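Local coordinates for protein alanine dehydrogenase (Archaeoglobus fulgidus, PDB 1OMO) that catalyses the NAD-dependent oxidative deamination of L-alanine to pyruvate and the reverse reductive amination, working as a homodimer, at residues E25-L30 / H57-A62; A36-K41 / G292-D297; G129-G134 / E183-C188; T135-Q140 / K164-Y169. One frame throughout, in Å; residues are numbered along the deposited sequence.

Contact 1: residues E25-L30 / H57-A62; sequences EEAFRL and HLMGYA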
# COMPACT_ATOMS: atom_id res chain seq x y z
N GLU A 25 -17.18 15.28 -0.83
CA GLU A 25 -17.29 16.51 -0.05
C GLU A 25 -17.12 16.21 1.46
O GLU A 25 -16.35 16.89 2.17
CB GLU A 25 -18.64 17.18 -0.30
CG GLU A 25 -18.83 18.49 0.48
CD GLU A 25 -19.95 19.34 -0.10
OE1 GLU A 25 -20.96 18.77 -0.57
OE2 GLU A 25 -19.85 20.58 -0.07
N GLU A 26 -17.81 15.18 1.94
CA GLU A 26 -17.72 14.81 3.37
C GLU A 26 -16.29 14.31 3.68
O GLU A 26 -15.74 14.60 4.74
CB GLU A 26 -18.79 13.76 3.70
CG GLU A 26 -18.83 13.27 5.12
CD GLU A 26 -19.11 14.36 6.17
OE1 GLU A 26 -19.25 14.00 7.35
OE2 GLU A 26 -19.20 15.57 5.82
N ALA A 27 -15.69 13.58 2.75
CA ALA A 27 -14.32 13.10 2.93
C ALA A 27 -13.41 14.29 3.15
O ALA A 27 -12.60 14.28 4.05
CB ALA A 27 -13.86 12.32 1.71
N PHE A 28 -13.52 15.31 2.31
CA PHE A 28 -12.65 16.47 2.51
C PHE A 28 -12.93 17.11 3.87
O PHE A 28 -12.00 17.47 4.59
CB PHE A 28 -12.87 17.55 1.44
CG PHE A 28 -12.22 17.25 0.14
CD1 PHE A 28 -10.91 16.77 0.09
CD2 PHE A 28 -12.91 17.43 -1.04
CE1 PHE A 28 -10.32 16.46 -1.13
CE2 PHE A 28 -12.33 17.13 -2.26
CZ PHE A 28 -11.02 16.64 -2.30
N ARG A 29 -14.20 17.28 4.19
CA ARG A 29 -14.60 17.88 5.45
C ARG A 29 -13.97 17.08 6.62
O ARG A 29 -13.23 17.65 7.45
CB ARG A 29 -16.12 17.90 5.54
CG ARG A 29 -16.68 18.61 6.75
CD ARG A 29 -18.19 18.40 6.88
NE ARG A 29 -18.55 18.44 8.29
CZ ARG A 29 -18.62 17.38 9.10
NH1 ARG A 29 -18.38 16.16 8.64
NH2 ARG A 29 -18.88 17.56 10.40
N LEU A 30 -14.21 15.77 6.66
CA LEU A 30 -13.63 14.93 7.73
C LEU A 30 -12.10 14.99 7.83
O LEU A 30 -11.56 15.13 8.92
CB LEU A 30 -14.07 13.47 7.57
CG LEU A 30 -15.56 13.21 7.73
CD1 LEU A 30 -15.91 11.82 7.29
CD2 LEU A 30 -15.96 13.43 9.20
N HIS A 57 -8.49 5.72 5.93
CA HIS A 57 -9.49 5.31 6.89
C HIS A 57 -10.40 6.50 7.22
O HIS A 57 -9.91 7.59 7.60
CB HIS A 57 -8.78 4.85 8.16
CG HIS A 57 -9.71 4.55 9.30
ND1 HIS A 57 -9.32 4.67 10.62
CD2 HIS A 57 -10.99 4.13 9.33
CE1 HIS A 57 -10.32 4.34 11.40
NE2 HIS A 57 -11.35 4.01 10.65
N LEU A 58 -11.72 6.29 7.06
CA LEU A 58 -12.74 7.29 7.40
C LEU A 58 -14.14 6.74 7.13
O LEU A 58 -14.30 5.69 6.50
CB LEU A 58 -12.57 8.59 6.61
CG LEU A 58 -13.17 8.54 5.20
CD1 LEU A 58 -13.22 9.96 4.57
CD2 LEU A 58 -12.32 7.59 4.37
N MET A 59 -15.15 7.46 7.61
CA MET A 59 -16.52 7.06 7.39
C MET A 59 -16.79 5.63 7.80
O MET A 59 -17.71 5.01 7.31
CB MET A 59 -16.90 7.24 5.92
CG MET A 59 -16.56 8.62 5.39
SD MET A 59 -16.90 8.74 3.66
CE MET A 59 -17.31 10.45 3.52
N GLY A 60 -15.97 5.10 8.69
CA GLY A 60 -16.18 3.76 9.17
C GLY A 60 -15.54 2.62 8.41
O GLY A 60 -15.76 1.46 8.76
N TYR A 61 -14.78 2.94 7.37
CA TYR A 61 -14.10 1.90 6.60
C TYR A 61 -12.63 2.17 6.45
O TYR A 61 -12.14 3.26 6.75
CB TYR A 61 -14.68 1.76 5.20
CG TYR A 61 -16.06 1.21 5.16
CD1 TYR A 61 -17.15 1.98 5.53
CD2 TYR A 61 -16.29 -0.09 4.72
CE1 TYR A 61 -18.44 1.48 5.46
CE2 TYR A 61 -17.58 -0.61 4.63
CZ TYR A 61 -18.65 0.19 5.00
OH TYR A 61 -19.93 -0.28 4.84
N ALA A 62 -11.92 1.16 6.01
CA ALA A 62 -10.50 1.32 5.76
C ALA A 62 -10.33 0.61 4.43
O ALA A 62 -11.14 -0.24 4.08
CB ALA A 62 -9.67 0.66 6.85
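The CA atoms of Ala27, in helix 17-32, and Leu58 are the nearest pair, 7.5 Å apart, and Leu58 opens the type I' turn, closed by Tyr61, that joins strands 50-58 and 61-69 into a hairpin. The small alanine lets the hairpin come near the helix backbone: Leu58 CD1 lies 3.7 Å from Ala27 CA. Met59, at a left-handed backbone position in the turn, reaches out with its chain extended beyond CG (chi2 176°), and its CE settles 3.6 Å from both Glu26 CG and Ala27 N. Leu30 CD1 comes in one turn further along the helix, 3.8 Å from Met59 CG. Glu26 contributes its aliphatic CB and CG, while its OE1 forms a salt bridge with Arg29 NH1, 2.7 Å away on the same helix. No hydrogen bond joins the segments; mostly methyl and methylene groups meet each other and the helix backbone, so shape rather than polar direction sets how the hairpin tip sits on the helix, a role that the unbranched, flexible methionine suits.

Contact 2: residues A36-K41 / G292-D297; sequences AQMPPK and GLAIQD. With NAD (nicotinamide-adenine-dinucleotide), chain D.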
# COMPACT_ATOMS: atom_id res chain seq x y z
N ALA A 36 -10.21 11.65 9.74
CA ALA A 36 -9.85 10.69 8.69
C ALA A 36 -8.35 10.49 8.79
O ALA A 36 -7.61 11.38 9.21
CB ALA A 36 -10.21 11.22 7.31
N GLN A 37 -7.90 9.32 8.41
CA GLN A 37 -6.49 9.03 8.49
C GLN A 37 -6.02 8.77 7.03
O GLN A 37 -6.72 8.12 6.25
CB GLN A 37 -6.37 7.84 9.43
CG GLN A 37 -5.01 7.27 9.77
CD GLN A 37 -5.13 6.07 10.74
OE1 GLN A 37 -6.11 5.30 10.69
NE2 GLN A 37 -4.12 5.90 11.60
N MET A 38 -4.87 9.32 6.65
CA MET A 38 -4.38 9.10 5.30
C MET A 38 -2.88 9.27 5.13
O MET A 38 -2.37 10.38 5.19
CB MET A 38 -5.11 10.02 4.29
CG MET A 38 -4.66 9.85 2.84
SD MET A 38 -5.44 10.97 1.67
CE MET A 38 -4.70 12.47 2.19
N PRO A 39 -2.16 8.15 4.93
CA PRO A 39 -0.72 8.23 4.74
C PRO A 39 -0.42 8.71 3.33
O PRO A 39 -1.29 8.68 2.46
CB PRO A 39 -0.26 6.79 4.94
CG PRO A 39 -1.25 6.26 5.94
CD PRO A 39 -2.55 6.80 5.37
N PRO A 40 0.81 9.18 3.09
CA PRO A 40 1.24 9.64 1.77
C PRO A 40 1.13 8.45 0.80
O PRO A 40 1.17 7.28 1.23
CB PRO A 40 2.71 10.01 2.02
CG PRO A 40 2.72 10.43 3.47
CD PRO A 40 1.85 9.40 4.11
N LYS A 41 1.00 8.71 -0.50
CA LYS A 41 0.93 7.63 -1.48
C LYS A 41 2.31 6.98 -1.55
O LYS A 41 3.32 7.64 -1.31
CB LYS A 41 0.59 8.17 -2.87
CG LYS A 41 -0.65 9.02 -2.98
CD LYS A 41 -0.82 9.53 -4.41
CE LYS A 41 -2.10 10.34 -4.53
NZ LYS A 41 -2.36 10.78 -5.92
N GLY A 292 -5.74 13.86 -6.32
CA GLY A 292 -6.38 12.56 -6.07
C GLY A 292 -5.95 12.02 -4.69
O GLY A 292 -4.78 11.70 -4.48
N LEU A 293 -6.89 11.91 -3.76
CA LEU A 293 -6.53 11.45 -2.42
C LEU A 293 -7.15 10.11 -2.03
O LEU A 293 -8.28 9.82 -2.42
CB LEU A 293 -6.95 12.51 -1.40
CG LEU A 293 -6.88 14.00 -1.77
CD1 LEU A 293 -7.50 14.83 -0.62
CD2 LEU A 293 -5.48 14.44 -2.04
N ALA A 294 -6.43 9.30 -1.26
CA ALA A 294 -6.98 8.01 -0.85
C ALA A 294 -8.32 8.18 -0.11
O ALA A 294 -9.21 7.34 -0.25
CB ALA A 294 -5.97 7.21 0.01
N ILE A 295 -8.50 9.25 0.64
CA ILE A 295 -9.79 9.38 1.33
C ILE A 295 -10.95 9.44 0.34
O ILE A 295 -12.04 8.99 0.67
CB ILE A 295 -9.83 10.59 2.31
CG1 ILE A 295 -9.52 11.91 1.59
CG2 ILE A 295 -8.86 10.36 3.44
CD1 ILE A 295 -9.85 13.16 2.37
N GLN A 296 -10.72 9.93 -0.88
CA GLN A 296 -11.78 9.98 -1.90
C GLN A 296 -12.10 8.56 -2.42
O GLN A 296 -13.27 8.21 -2.64
CB GLN A 296 -11.40 10.90 -3.10
CG GLN A 296 -11.14 12.37 -2.70
CD GLN A 296 -10.49 13.27 -3.81
OE1 GLN A 296 -9.47 12.93 -4.39
NE2 GLN A 296 -11.09 14.43 -4.04
N ASP A 297 -11.07 7.74 -2.59
CA ASP A 297 -11.28 6.38 -3.09
C ASP A 297 -12.00 5.52 -2.02
O ASP A 297 -12.90 4.77 -2.34
CB ASP A 297 -9.93 5.76 -3.48
CG ASP A 297 -9.23 6.53 -4.57
OD1 ASP A 297 -9.90 6.81 -5.57
OD2 ASP A 297 -8.03 6.87 -4.44
PA NAD D . -6.74 10.98 -21.71
O1A NAD D . -5.49 10.58 -22.40
O2A NAD D . -8.05 10.28 -22.09
O5B NAD D . -7.13 12.58 -21.68
C5B NAD D . -6.12 13.65 -21.91
C4B NAD D . -6.58 14.44 -23.17
O4B NAD D . -5.55 15.51 -23.29
C3B NAD D . -6.49 13.70 -24.58
O3B NAD D . -7.79 13.74 -25.29
C2B NAD D . -5.35 14.41 -25.36
O2B NAD D . -5.37 14.41 -26.74
C1B NAD D . -5.37 15.80 -24.65
N9A NAD D . -4.10 16.47 -24.67
C8A NAD D . -2.81 16.02 -24.52
N7A NAD D . -1.91 16.97 -24.58
C5A NAD D . -2.54 18.12 -24.79
C6A NAD D . -2.07 19.49 -24.93
N6A NAD D . -0.80 19.79 -24.89
N1A NAD D . -3.07 20.43 -25.12
C2A NAD D . -4.39 20.14 -25.18
N3A NAD D . -4.89 18.83 -25.05
C4A NAD D . -3.93 17.85 -24.84
O3 NAD D . -6.73 11.00 -20.05
PN NAD D . -7.88 11.30 -18.84
O1N NAD D . -9.11 11.87 -19.50
O2N NAD D . -7.94 10.10 -17.91
O5D NAD D . -7.06 12.57 -18.08
C5D NAD D . -5.54 12.17 -17.96
C4D NAD D . -4.77 13.15 -17.13
O4D NAD D . -5.48 13.25 -15.77
C3D NAD D . -3.31 12.71 -16.76
O3D NAD D . -2.46 13.84 -16.47
C2D NAD D . -3.58 11.83 -15.54
O2D NAD D . -2.45 11.35 -14.91
C1D NAD D . -4.55 12.79 -14.70
N1N NAD D . -5.52 12.21 -13.71
C2N NAD D . -5.45 12.89 -12.41
C3N NAD D . -6.50 12.50 -11.50
C7N NAD D . -6.40 13.25 -10.04
O7N NAD D . -6.93 12.69 -9.04
N7N NAD D . -5.76 14.47 -9.98
C4N NAD D . -7.54 11.58 -11.74
C5N NAD D . -7.49 10.99 -13.07
C6N NAD D . -6.51 11.31 -14.03
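Gly292 O has two donors: Lys41 NZ approaches to 3.0 Å in a weak hydrogen bond, and Gln243 NE2 donates a second. The lysine runs out straight beyond CG, with CD anti to CA (chi2 177°), and its ammonium also bonds Thr291 O, so one long flexible side chain holds two successive carbonyls. Further along, Met38 lays its sulphur against the start of helix 294-311. SD stands 3.5 Å from Ala294 N and accepts a weak hydrogen bond from Ile295 N, 3.7 Å away, a plausible match between a polarisable atom and a helix N terminus. Around the sulphur the packing is apolar: Leu293 CB is 3.8 Å from SD, while Ile295 CG2 lies 3.9 Å from Met38 CB. Leu293 is the N-cap, and its N donates to Gln296 OE1 at 2.8 Å, nearly straight at 167°, which is one half of a capping box. Gly292 meets the cofactor, its CA 3.0 Å from NAD O7N; a CB there would collide with that oxygen. A turn later, Asp297 pairs with the NAD-binding Arg108 and with Lys65, the inferred proton donor/acceptor. Gly292 thus lines the NAD pocket beside the nicotinamide carboxamide, at the capped start of helix 294-311 in this Rossmann-type dehydrogenase.

Contact 3: residues G129-G134 / E183-C188; sequences GFIGCG and EEASRC. With NAD (nicotinamide-adenine-dinucleotide), chain D.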
# COMPACT_ATOMS: atom_id res chain seq x y z
N GLY A 129 -14.71 26.50 -19.91
CA GLY A 129 -13.67 26.14 -20.86
C GLY A 129 -12.93 24.86 -20.46
O GLY A 129 -12.62 24.62 -19.28
N PHE A 130 -12.64 24.02 -21.45
CA PHE A 130 -11.93 22.78 -21.22
C PHE A 130 -10.65 22.68 -22.07
O PHE A 130 -10.69 22.74 -23.32
CB PHE A 130 -12.83 21.58 -21.52
CG PHE A 130 -13.98 21.44 -20.55
CD1 PHE A 130 -15.10 22.27 -20.66
CD2 PHE A 130 -13.94 20.47 -19.54
CE1 PHE A 130 -16.18 22.15 -19.77
CE2 PHE A 130 -15.02 20.33 -18.64
CZ PHE A 130 -16.14 21.17 -18.76
N ILE A 131 -9.52 22.58 -21.39
CA ILE A 131 -8.25 22.39 -22.07
C ILE A 131 -8.00 20.90 -21.86
O ILE A 131 -7.63 20.49 -20.77
CB ILE A 131 -7.12 23.18 -21.40
CG1 ILE A 131 -7.48 24.66 -21.33
CG2 ILE A 131 -5.85 22.99 -22.18
CD1 ILE A 131 -7.84 25.26 -22.69
N GLY A 132 -8.23 20.12 -22.91
CA GLY A 132 -8.08 18.68 -22.84
C GLY A 132 -9.50 18.12 -22.88
O GLY A 132 -10.35 18.52 -22.08
N CYS A 133 -9.78 17.21 -23.81
CA CYS A 133 -11.12 16.67 -23.93
C CYS A 133 -11.13 15.15 -23.89
O CYS A 133 -11.89 14.51 -24.63
CB CYS A 133 -11.80 17.17 -25.23
SG CYS A 133 -11.99 19.00 -25.34
N GLY A 134 -10.28 14.58 -23.03
CA GLY A 134 -10.22 13.14 -22.82
C GLY A 134 -11.21 12.72 -21.72
O GLY A 134 -12.10 13.50 -21.32
N GLU A 183 -6.25 29.51 -26.69
CA GLU A 183 -6.38 30.88 -26.18
C GLU A 183 -7.83 31.29 -25.92
O GLU A 183 -8.12 31.92 -24.91
CB GLU A 183 -5.72 31.88 -27.14
CG GLU A 183 -6.02 33.33 -26.84
CD GLU A 183 -5.01 34.24 -27.49
OE1 GLU A 183 -5.06 35.47 -27.28
OE2 GLU A 183 -4.16 33.71 -28.21
N GLU A 184 -8.74 30.92 -26.81
CA GLU A 184 -10.16 31.27 -26.64
C GLU A 184 -10.87 30.41 -25.57
O GLU A 184 -11.68 30.92 -24.80
CB GLU A 184 -10.89 31.18 -28.00
CG GLU A 184 -12.36 31.53 -27.95
CD GLU A 184 -12.63 32.95 -27.47
OE1 GLU A 184 -11.93 33.88 -27.94
OE2 GLU A 184 -13.55 33.15 -26.64
N ALA A 185 -10.56 29.12 -25.52
CA ALA A 185 -11.16 28.22 -24.53
C ALA A 185 -10.82 28.70 -23.13
O ALA A 185 -11.61 28.53 -22.23
CB ALA A 185 -10.64 26.80 -24.72
N SER A 186 -9.63 29.27 -22.96
CA SER A 186 -9.16 29.78 -21.66
C SER A 186 -9.93 30.98 -21.14
O SER A 186 -9.86 31.32 -19.96
CB SER A 186 -7.70 30.18 -21.76
OG SER A 186 -6.94 29.09 -22.18
N ARG A 187 -10.64 31.64 -22.04
CA ARG A 187 -11.44 32.81 -21.73
C ARG A 187 -12.78 32.28 -21.28
O ARG A 187 -13.60 31.91 -22.10
CB ARG A 187 -11.58 33.66 -23.00
CG ARG A 187 -12.56 34.79 -22.92
CD ARG A 187 -12.30 35.77 -24.05
NE ARG A 187 -11.00 36.41 -23.91
CZ ARG A 187 -10.07 36.43 -24.86
NH1 ARG A 187 -8.91 37.03 -24.64
NH2 ARG A 187 -10.32 35.84 -26.03
N CYS A 188 -12.99 32.23 -19.97
CA CYS A 188 -14.22 31.67 -19.42
C CYS A 188 -14.35 32.01 -17.94
O CYS A 188 -13.49 32.69 -17.40
CB CYS A 188 -14.18 30.15 -19.56
SG CYS A 188 -12.73 29.42 -18.75
PA NAD D . -6.74 10.98 -21.71
O1A NAD D . -5.49 10.58 -22.40
O2A NAD D . -8.05 10.28 -22.09
O5B NAD D . -7.13 12.58 -21.68
C5B NAD D . -6.12 13.65 -21.91
C4B NAD D . -6.58 14.44 -23.17
O4B NAD D . -5.55 15.51 -23.29
C3B NAD D . -6.49 13.70 -24.58
O3B NAD D . -7.79 13.74 -25.29
C2B NAD D . -5.35 14.41 -25.36
O2B NAD D . -5.37 14.41 -26.74
C1B NAD D . -5.37 15.80 -24.65
N9A NAD D . -4.10 16.47 -24.67
C8A NAD D . -2.81 16.02 -24.52
N7A NAD D . -1.91 16.97 -24.58
C5A NAD D . -2.54 18.12 -24.79
C6A NAD D . -2.07 19.49 -24.93
N6A NAD D . -0.80 19.79 -24.89
N1A NAD D . -3.07 20.43 -25.12
C2A NAD D . -4.39 20.14 -25.18
N3A NAD D . -4.89 18.83 -25.05
C4A NAD D . -3.93 17.85 -24.84
O3 NAD D . -6.73 11.00 -20.05
PN NAD D . -7.88 11.30 -18.84
O1N NAD D . -9.11 11.87 -19.50
O2N NAD D . -7.94 10.10 -17.91
O5D NAD D . -7.06 12.57 -18.08
C5D NAD D . -5.54 12.17 -17.96
C4D NAD D . -4.77 13.15 -17.13
O4D NAD D . -5.48 13.25 -15.77
C3D NAD D . -3.31 12.71 -16.76
O3D NAD D . -2.46 13.84 -16.47
C2D NAD D . -3.58 11.83 -15.54
O2D NAD D . -2.45 11.35 -14.91
C1D NAD D . -4.55 12.79 -14.70
N1N NAD D . -5.52 12.21 -13.71
C2N NAD D . -5.45 12.89 -12.41
C3N NAD D . -6.50 12.50 -11.50
C7N NAD D . -6.40 13.25 -10.04
O7N NAD D . -6.93 12.69 -9.04
N7N NAD D . -5.76 14.47 -9.98
C4N NAD D . -7.54 11.58 -11.74
C5N NAD D . -7.49 10.99 -13.07
C6N NAD D . -6.51 11.31 -14.03
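Cys188 turns towards Gly129, its CB lying 3.7 Å from Gly129 N. Beyond it, SG is held between the backbone N and the carbonyl carbon (chi1 57°), a position that brings the sulphur to 3.7 Å from Gly129 N and 4.0 Å from Gly129 CA. Glycine suits this place on strand 127-131 because a CB would strike Ala185 O and press on the sulphur. Without one, Gly129 CA makes a CA-H...O contact of 3.4 Å with Ala185 O, fairly straight at 154°. Two residues on, Ile131 reaches Ala185 and Ser186 with its tip: CD1 lies 3.8 Å from Ala185 CB and 4.0 Å from Ser186 OG, whose own hydrogen bond goes back to Ala182 O. The strand leads into the glycine-rich turn of a Rossmann fold, with Gly132, Gly134 and Ala137 fitting the GxGxxA pattern. At Gly134 a side chain would run into NAD O5B, and the bare backbone allows Gly134 C to lie 3.2 Å from NAD O1N. Cys133 N bonds OD1 of Asp157, the residue that also binds the cofactor. Glu184 OE1 forms a salt bridge with Arg187 NH2 at 3.2 Å, its hydrogen bond weak; Glu184 OE2 pairs with Lys154, and Arg187 NE with Glu208.

Contact 4: residues T135-Q140 / K164-Y169; sequences TQAYFQ and KKFVSY. With NAD (nicotinamide-adenine-dinucleotide), chain D.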
# COMPACT_ATOMS: atom_id res chain seq x y z
N THR A 135 -11.05 11.51 -21.21
CA THR A 135 -11.92 10.96 -20.21
C THR A 135 -12.29 11.85 -19.04
O THR A 135 -13.46 12.09 -18.77
CB THR A 135 -11.33 9.66 -19.64
OG1 THR A 135 -11.28 8.68 -20.68
CG2 THR A 135 -12.18 9.14 -18.49
N GLN A 136 -11.29 12.34 -18.34
CA GLN A 136 -11.53 13.18 -17.20
C GLN A 136 -12.36 14.42 -17.52
O GLN A 136 -13.17 14.86 -16.67
CB GLN A 136 -10.21 13.57 -16.53
CG GLN A 136 -10.46 14.35 -15.26
CD GLN A 136 -11.49 13.65 -14.36
OE1 GLN A 136 -12.30 14.32 -13.69
NE2 GLN A 136 -11.45 12.30 -14.33
N ALA A 137 -12.19 14.99 -18.72
CA ALA A 137 -12.98 16.19 -19.03
C ALA A 137 -14.47 15.88 -18.92
O ALA A 137 -15.22 16.70 -18.39
CB ALA A 137 -12.66 16.72 -20.44
N TYR A 138 -14.89 14.72 -19.44
CA TYR A 138 -16.29 14.34 -19.36
C TYR A 138 -16.75 14.27 -17.90
O TYR A 138 -17.80 14.81 -17.55
CB TYR A 138 -16.55 13.00 -20.05
CG TYR A 138 -16.39 13.04 -21.57
CD1 TYR A 138 -15.13 12.92 -22.17
CD2 TYR A 138 -17.51 13.21 -22.41
CE1 TYR A 138 -14.98 12.97 -23.57
CE2 TYR A 138 -17.38 13.26 -23.78
CZ TYR A 138 -16.11 13.13 -24.36
OH TYR A 138 -16.00 13.16 -25.74
N PHE A 139 -15.95 13.64 -17.04
CA PHE A 139 -16.35 13.55 -15.64
C PHE A 139 -16.40 14.91 -14.97
O PHE A 139 -17.24 15.14 -14.12
CB PHE A 139 -15.43 12.63 -14.85
CG PHE A 139 -15.63 11.19 -15.17
CD1 PHE A 139 -14.90 10.58 -16.20
CD2 PHE A 139 -16.59 10.45 -14.49
CE1 PHE A 139 -15.12 9.27 -16.54
CE2 PHE A 139 -16.82 9.13 -14.82
CZ PHE A 139 -16.09 8.53 -15.85
N GLN A 140 -15.51 15.80 -15.35
CA GLN A 140 -15.52 17.12 -14.76
C GLN A 140 -16.82 17.82 -15.21
O GLN A 140 -17.54 18.41 -14.39
CB GLN A 140 -14.29 17.88 -15.24
CG GLN A 140 -13.87 18.98 -14.36
CD GLN A 140 -13.08 18.53 -13.13
OE1 GLN A 140 -12.94 19.30 -12.19
NE2 GLN A 140 -12.56 17.31 -13.14
N LYS A 164 -14.19 17.62 -30.86
CA LYS A 164 -15.48 17.56 -31.55
C LYS A 164 -16.41 16.55 -30.90
O LYS A 164 -17.62 16.79 -30.78
CB LYS A 164 -15.28 17.21 -33.04
CG LYS A 164 -14.84 18.40 -33.88
CD LYS A 164 -14.61 18.03 -35.34
CE LYS A 164 -14.16 19.27 -36.13
NZ LYS A 164 -13.77 19.04 -37.57
N LYS A 165 -15.86 15.42 -30.47
CA LYS A 165 -16.68 14.44 -29.80
C LYS A 165 -17.22 15.01 -28.48
O LYS A 165 -18.39 14.87 -28.18
CB LYS A 165 -15.86 13.18 -29.51
CG LYS A 165 -16.66 12.13 -28.76
CD LYS A 165 -15.84 10.89 -28.42
CE LYS A 165 -16.73 9.66 -28.39
NZ LYS A 165 -16.05 8.57 -27.66
N PHE A 166 -16.36 15.66 -27.70
CA PHE A 166 -16.80 16.22 -26.42
C PHE A 166 -17.87 17.29 -26.71
O PHE A 166 -18.88 17.38 -26.04
CB PHE A 166 -15.56 16.80 -25.65
CG PHE A 166 -15.89 17.56 -24.37
CD1 PHE A 166 -16.08 18.94 -24.40
CD2 PHE A 166 -15.98 16.90 -23.13
CE1 PHE A 166 -16.36 19.66 -23.23
CE2 PHE A 166 -16.26 17.61 -21.95
CZ PHE A 166 -16.45 18.99 -22.00
N VAL A 167 -17.65 18.07 -27.75
CA VAL A 167 -18.60 19.11 -28.10
C VAL A 167 -19.95 18.50 -28.49
O VAL A 167 -20.99 18.99 -28.10
CB VAL A 167 -18.05 19.96 -29.26
CG1 VAL A 167 -19.19 20.72 -29.96
CG2 VAL A 167 -17.02 20.94 -28.71
N SER A 168 -19.91 17.41 -29.24
CA SER A 168 -21.11 16.71 -29.67
C SER A 168 -21.84 16.09 -28.45
O SER A 168 -23.10 16.03 -28.42
CB SER A 168 -20.71 15.62 -30.68
OG SER A 168 -21.82 15.05 -31.34
N TYR A 169 -21.06 15.62 -27.47
CA TYR A 169 -21.59 15.02 -26.24
C TYR A 169 -22.40 16.07 -25.47
O TYR A 169 -23.48 15.80 -24.93
CB TYR A 169 -20.43 14.51 -25.36
CG TYR A 169 -20.81 13.91 -24.00
CD1 TYR A 169 -20.91 12.53 -23.82
CD2 TYR A 169 -21.05 14.74 -22.88
CE1 TYR A 169 -21.22 11.98 -22.57
CE2 TYR A 169 -21.36 14.19 -21.62
CZ TYR A 169 -21.44 12.81 -21.48
OH TYR A 169 -21.70 12.24 -20.24
PA NAD D . -6.74 10.98 -21.71
O1A NAD D . -5.49 10.58 -22.40
O2A NAD D . -8.05 10.28 -22.09
O5B NAD D . -7.13 12.58 -21.68
C5B NAD D . -6.12 13.65 -21.91
C4B NAD D . -6.58 14.44 -23.17
O4B NAD D . -5.55 15.51 -23.29
C3B NAD D . -6.49 13.70 -24.58
O3B NAD D . -7.79 13.74 -25.29
C2B NAD D . -5.35 14.41 -25.36
O2B NAD D . -5.37 14.41 -26.74
C1B NAD D . -5.37 15.80 -24.65
N9A NAD D . -4.10 16.47 -24.67
C8A NAD D . -2.81 16.02 -24.52
N7A NAD D . -1.91 16.97 -24.58
C5A NAD D . -2.54 18.12 -24.79
C6A NAD D . -2.07 19.49 -24.93
N6A NAD D . -0.80 19.79 -24.89
N1A NAD D . -3.07 20.43 -25.12
C2A NAD D . -4.39 20.14 -25.18
N3A NAD D . -4.89 18.83 -25.05
C4A NAD D . -3.93 17.85 -24.84
O3 NAD D . -6.73 11.00 -20.05
PN NAD D . -7.88 11.30 -18.84
O1N NAD D . -9.11 11.87 -19.50
O2N NAD D . -7.94 10.10 -17.91
O5D NAD D . -7.06 12.57 -18.08
C5D NAD D . -5.54 12.17 -17.96
C4D NAD D . -4.77 13.15 -17.13
O4D NAD D . -5.48 13.25 -15.77
C3D NAD D . -3.31 12.71 -16.76
O3D NAD D . -2.46 13.84 -16.47
C2D NAD D . -3.58 11.83 -15.54
O2D NAD D . -2.45 11.35 -14.91
C1D NAD D . -4.55 12.79 -14.70
N1N NAD D . -5.52 12.21 -13.71
C2N NAD D . -5.45 12.89 -12.41
C3N NAD D . -6.50 12.50 -11.50
C7N NAD D . -6.40 13.25 -10.04
O7N NAD D . -6.93 12.69 -9.04
N7N NAD D . -5.76 14.47 -9.98
C4N NAD D . -7.54 11.58 -11.74
C5N NAD D . -7.49 10.99 -13.07
C6N NAD D . -6.51 11.31 -14.03
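Tyr138 carries the aromatic part of the contact, its ring meeting Phe166 over one face and Tyr169 at its edge, in two T-shaped (edge-to-face) stacks. Phe166 turns its edge to the tyrosine, with CD2 3.8 Å above the centre of the Tyr138 ring and the planes at 75°. Tyr138 in turn presents its own edge to Tyr169: Tyr138 CD2 stands 3.6 Å above the Tyr169 ring centre, the planes at 85°. Tyr169 starts towards the other helix, and with CG anti to the backbone N (chi1 177°) its CG comes to the Tyr138 edge. Flat, wide rings suit helix segments whose axes come no nearer than 11.1 Å. An alanine at Tyr138 would probably leave the Phe166 edge and the Tyr169 face without their aromatic partner, opening a gap at the helix interface. Ala137 CB makes an apolar contact with Phe166 CE2 at 4.0 Å. The Lys165 methylene CG lies 3.3 Å from the Tyr138 hydroxyl oxygen OH. Polar links point elsewhere: Tyr169 OH bonds Glu142, while Gln136 N donates to NAD O1N at 2.5 Å and Thr135 N weakly to NAD O2A, backbone amides of a helix start receiving the pyrophosphate. Helices 135-147 and 160-172 run roughly parallel on one face of the Rossmann sheet; Phe166 reaches Val153 and Ala155 of strand 152-156 and Phe130 of strand 127-131, and helix 102-120 touches Gln136 and Phe139.

Overall arrangement
From the N terminus, helix 17-32 comes first, and contact 1 closes a short loop from it to the hairpin of strands 50-58 and 61-69. Contact 2 starts within that loop and joins 36-41, after helix 17-32, to the start of helix 294-311, so the two cross, and they touch each other beside the dimer interface. The long loop of contact 2 holds all eight strands of the parallel sheet. Inside it, contact 3 joins strand 127-131 to 183-188, and within contact 3's span contact 4 pairs the next two helices; these two also touch. Contacts 1 and 3 lie about 32 Å apart between centres, while contacts 2, 3 and 4 all meet NAD.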